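Local coordinates for glycoside hydrolase (Streptococcus pneumoniae serotype 4, PDB 6ORH), which probably hydrolyses alpha-L-fucosidic linkages of host glycans, as a family 29 alpha-L-fucosidase, at residues A56-R61 / A112-M118. The protein carries 2 engineered substitutions. Sequence-based numbering, arbitrary orientation.
Sequences AREWVR and AATEFDM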
loop_
_atom_site.group_PDB
_atom_site.type_symbol
_atom_site.label_atom_id
_atom_site.label_comp_id
_atom_site.label_asym_id
_atom_site.label_seq_id
_atom_site.Cartn_x
_atom_site.Cartn_y
_atom_site.Cartn_z
ATOM N N ALA A 56 -2.099 -38.066 3.277
ATOM C CA ALA A 56 -2.392 -36.913 4.121
ATOM C C ALA A 56 -1.251 -36.614 5.093
ATOM O O ALA A 56 -1.074 -35.451 5.495
ATOM C CB ALA A 56 -3.694 -37.119 4.885
ATOM N N ARG A 57 -0.510 -37.654 5.496
ATOM C CA ARG A 57 0.621 -37.416 6.386
ATOM C C ARG A 57 1.679 -36.557 5.681
ATOM O O ARG A 57 2.324 -35.742 6.346
ATOM C CB ARG A 57 1.192 -38.736 6.944
ATOM C CG ARG A 57 2.238 -38.518 8.035
ATOM C CD ARG A 57 2.810 -39.862 8.495
ATOM N NE ARG A 57 3.740 -39.684 9.617
ATOM C CZ ARG A 57 5.031 -39.361 9.524
ATOM N NH1 ARG A 57 5.596 -39.174 8.345
ATOM N NH2 ARG A 57 5.756 -39.236 10.627
ATOM N N GLU A 58 1.870 -36.741 4.367
ATOM C CA GLU A 58 2.822 -35.915 3.631
ATOM C C GLU A 58 2.337 -34.468 3.571
ATOM O O GLU A 58 3.157 -33.563 3.607
ATOM C CB GLU A 58 3.069 -36.432 2.210
ATOM C CG GLU A 58 4.014 -37.625 2.243
ATOM C CD GLU A 58 5.369 -37.221 2.790
ATOM O OE1 GLU A 58 6.115 -36.551 2.036
ATOM O OE2 GLU A 58 5.677 -37.557 3.966
ATOM N N TRP A 59 1.009 -34.257 3.481
ATOM C CA TRP A 59 0.521 -32.881 3.487
ATOM C C TRP A 59 0.919 -32.247 4.814
ATOM O O TRP A 59 1.488 -31.154 4.852
ATOM C CB TRP A 59 -1.004 -32.813 3.357
ATOM C CG TRP A 59 -1.619 -33.471 2.157
ATOM C CD1 TRP A 59 -1.001 -34.020 1.060
ATOM C CD2 TRP A 59 -3.033 -33.640 1.964
ATOM N NE1 TRP A 59 -1.958 -34.520 0.206
ATOM C CE2 TRP A 59 -3.210 -34.298 0.738
ATOM C CE3 TRP A 59 -4.177 -33.286 2.717
ATOM C CZ2 TRP A 59 -4.481 -34.617 0.251
ATOM C CZ3 TRP A 59 -5.430 -33.588 2.224
ATOM C CH2 TRP A 59 -5.584 -34.271 1.012
ATOM N N VAL A 60 0.599 -32.948 5.919
ATOM C CA VAL A 60 0.874 -32.384 7.230
ATOM C C VAL A 60 2.380 -32.233 7.470
ATOM O O VAL A 60 2.807 -31.193 7.988
ATOM C CB VAL A 60 0.202 -33.216 8.337
ATOM C CG1 VAL A 60 0.610 -32.714 9.728
ATOM C CG2 VAL A 60 -1.317 -33.232 8.163
ATOM N N ARG A 61 3.181 -33.257 7.105
ATOM C CA ARG A 61 4.621 -33.200 7.375
ATOM C C ARG A 61 5.241 -31.974 6.692
ATOM O O ARG A 61 5.986 -31.219 7.320
ATOM C CB ARG A 61 5.319 -34.485 6.905
ATOM C CG ARG A 61 6.823 -34.455 7.183
ATOM C CD ARG A 61 7.513 -35.711 6.646
ATOM N NE ARG A 61 7.541 -35.783 5.188
ATOM C CZ ARG A 61 8.419 -35.136 4.402
ATOM N NH1 ARG A 61 9.373 -34.379 4.940
ATOM N NH2 ARG A 61 8.331 -35.262 3.090
ATOM N N ALA A 112 -2.776 -37.499 11.074
ATOM C CA ALA A 112 -1.483 -36.862 10.813
ATOM C C ALA A 112 -1.311 -35.565 11.614
ATOM O O ALA A 112 -0.268 -35.314 12.215
ATOM C CB ALA A 112 -1.304 -36.660 9.325
ATOM N N ALA A 113 -2.337 -34.695 11.617
ATOM C CA ALA A 113 -2.244 -33.485 12.411
ATOM C C ALA A 113 -1.989 -33.793 13.877
ATOM O O ALA A 113 -1.244 -33.069 14.521
ATOM C CB ALA A 113 -3.530 -32.684 12.281
ATOM N N THR A 114 -2.656 -34.822 14.419
ATOM C CA THR A 114 -2.431 -35.149 15.820
ATOM C C THR A 114 -0.960 -35.544 16.049
ATOM O O THR A 114 -0.304 -35.071 16.996
ATOM C CB THR A 114 -3.428 -36.219 16.254
ATOM O OG1 THR A 114 -4.746 -35.658 16.108
ATOM C CG2 THR A 114 -3.211 -36.661 17.684
ATOM N N GLU A 115 -0.440 -36.364 15.136
ATOM C CA GLU A 115 0.947 -36.816 15.244
ATOM C C GLU A 115 1.919 -35.634 15.251
ATOM O O GLU A 115 2.879 -35.596 16.049
ATOM C CB GLU A 115 1.262 -37.772 14.097
ATOM C CG GLU A 115 2.697 -38.287 14.169
ATOM C CD GLU A 115 3.173 -39.119 12.997
ATOM O OE1 GLU A 115 2.384 -39.421 12.087
ATOM O OE2 GLU A 115 4.371 -39.477 13.024
ATOM N N PHE A 116 1.645 -34.637 14.403
ATOM C CA PHE A 116 2.544 -33.506 14.203
ATOM C C PHE A 116 2.182 -32.304 15.079
ATOM O O PHE A 116 2.842 -31.263 14.987
ATOM C CB PHE A 116 2.586 -33.120 12.720
ATOM C CG PHE A 116 3.474 -34.019 11.899
ATOM C CD1 PHE A 116 2.991 -35.205 11.363
ATOM C CD2 PHE A 116 4.800 -33.673 11.667
ATOM C CE1 PHE A 116 3.813 -36.045 10.621
ATOM C CE2 PHE A 116 5.613 -34.492 10.893
ATOM C CZ PHE A 116 5.118 -35.678 10.389
ATOM N N ASP A 117 1.144 -32.441 15.928
ATOM C CA ASP A 117 0.657 -31.311 16.718
ATOM C C ASP A 117 0.412 -30.113 15.797
ATOM O O ASP A 117 0.859 -28.994 16.046
ATOM C CB ASP A 117 1.617 -30.934 17.852
ATOM C CG ASP A 117 0.995 -29.985 18.863
ATOM O OD1 ASP A 117 -0.258 -29.941 18.940
ATOM O OD2 ASP A 117 1.766 -29.253 19.538
ATOM N N MET A 118 -0.330 -30.381 14.715
ATOM C CA MET A 118 -0.773 -29.377 13.755
ATOM C C MET A 118 -2.220 -29.026 14.090
ATOM O O MET A 118 -3.088 -29.894 14.061
ATOM C CB MET A 118 -0.733 -29.948 12.334
ATOM C CG MET A 118 -1.303 -29.008 11.279
ATOM S SD MET A 118 -0.342 -27.558 10.952
ATOM C CE MET A 118 1.010 -28.253 9.995
#
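Two neighbouring outer helices of the TIM-barrel domain meet where Arg57, Val60 and Arg61 of helix 56-65 face Ala112, Glu115 and Phe116 of helix 105-116. The short segments run the same general way at 38°, with axes 9.1 Å apart, a separation that suits the small methyl of Ala112, which lies directly against the facing backbone: its CB is 3.6 Å from the CA of Arg57 and also touches Val60 CG2. The other branch of Val60, CG1, anti to the backbone N (chi1 174°), packs 3.6 Å from Phe116 CB and approaches Met118 CB, so the two methyls fill different parts of the facing segment. Leu71 of strand 70-74 touches both Val60 and Met118 on the barrel side.

Toward solvent, the extended chains of Arg57 and Glu115 cross at about a right angle and join in a two-pronged, side-on salt bridge. NE of Arg57 reaches OE1 of Glu115 at 2.8 Å, and NH2 reaches OE2 along a nearly straight N-H...O line. Both oxygens lie close to the guanidinium plane, although that plane is turned 43° from the carboxylate. CE1 and CZ of Phe116 sit over one face of this guanidinium, the two planes steeply inclined, with Phe116 CZ 3.6 Å from Arg57 NH2. The ring's own face receives the CA of Arg61 in a CH-pi contact, 4.1 Å from the centroid. The Arg61 guanidinium leads away to Glu58, gripped through NE and NH2, and to Glu65.

Helix 105-116 closes in a Schellman motif with Asp117 at positive phi. Helices packed side by side outside successive parallel strands, here 70-74 and 119-124, each helix leading into one, follow the repeating order of a TIM barrel.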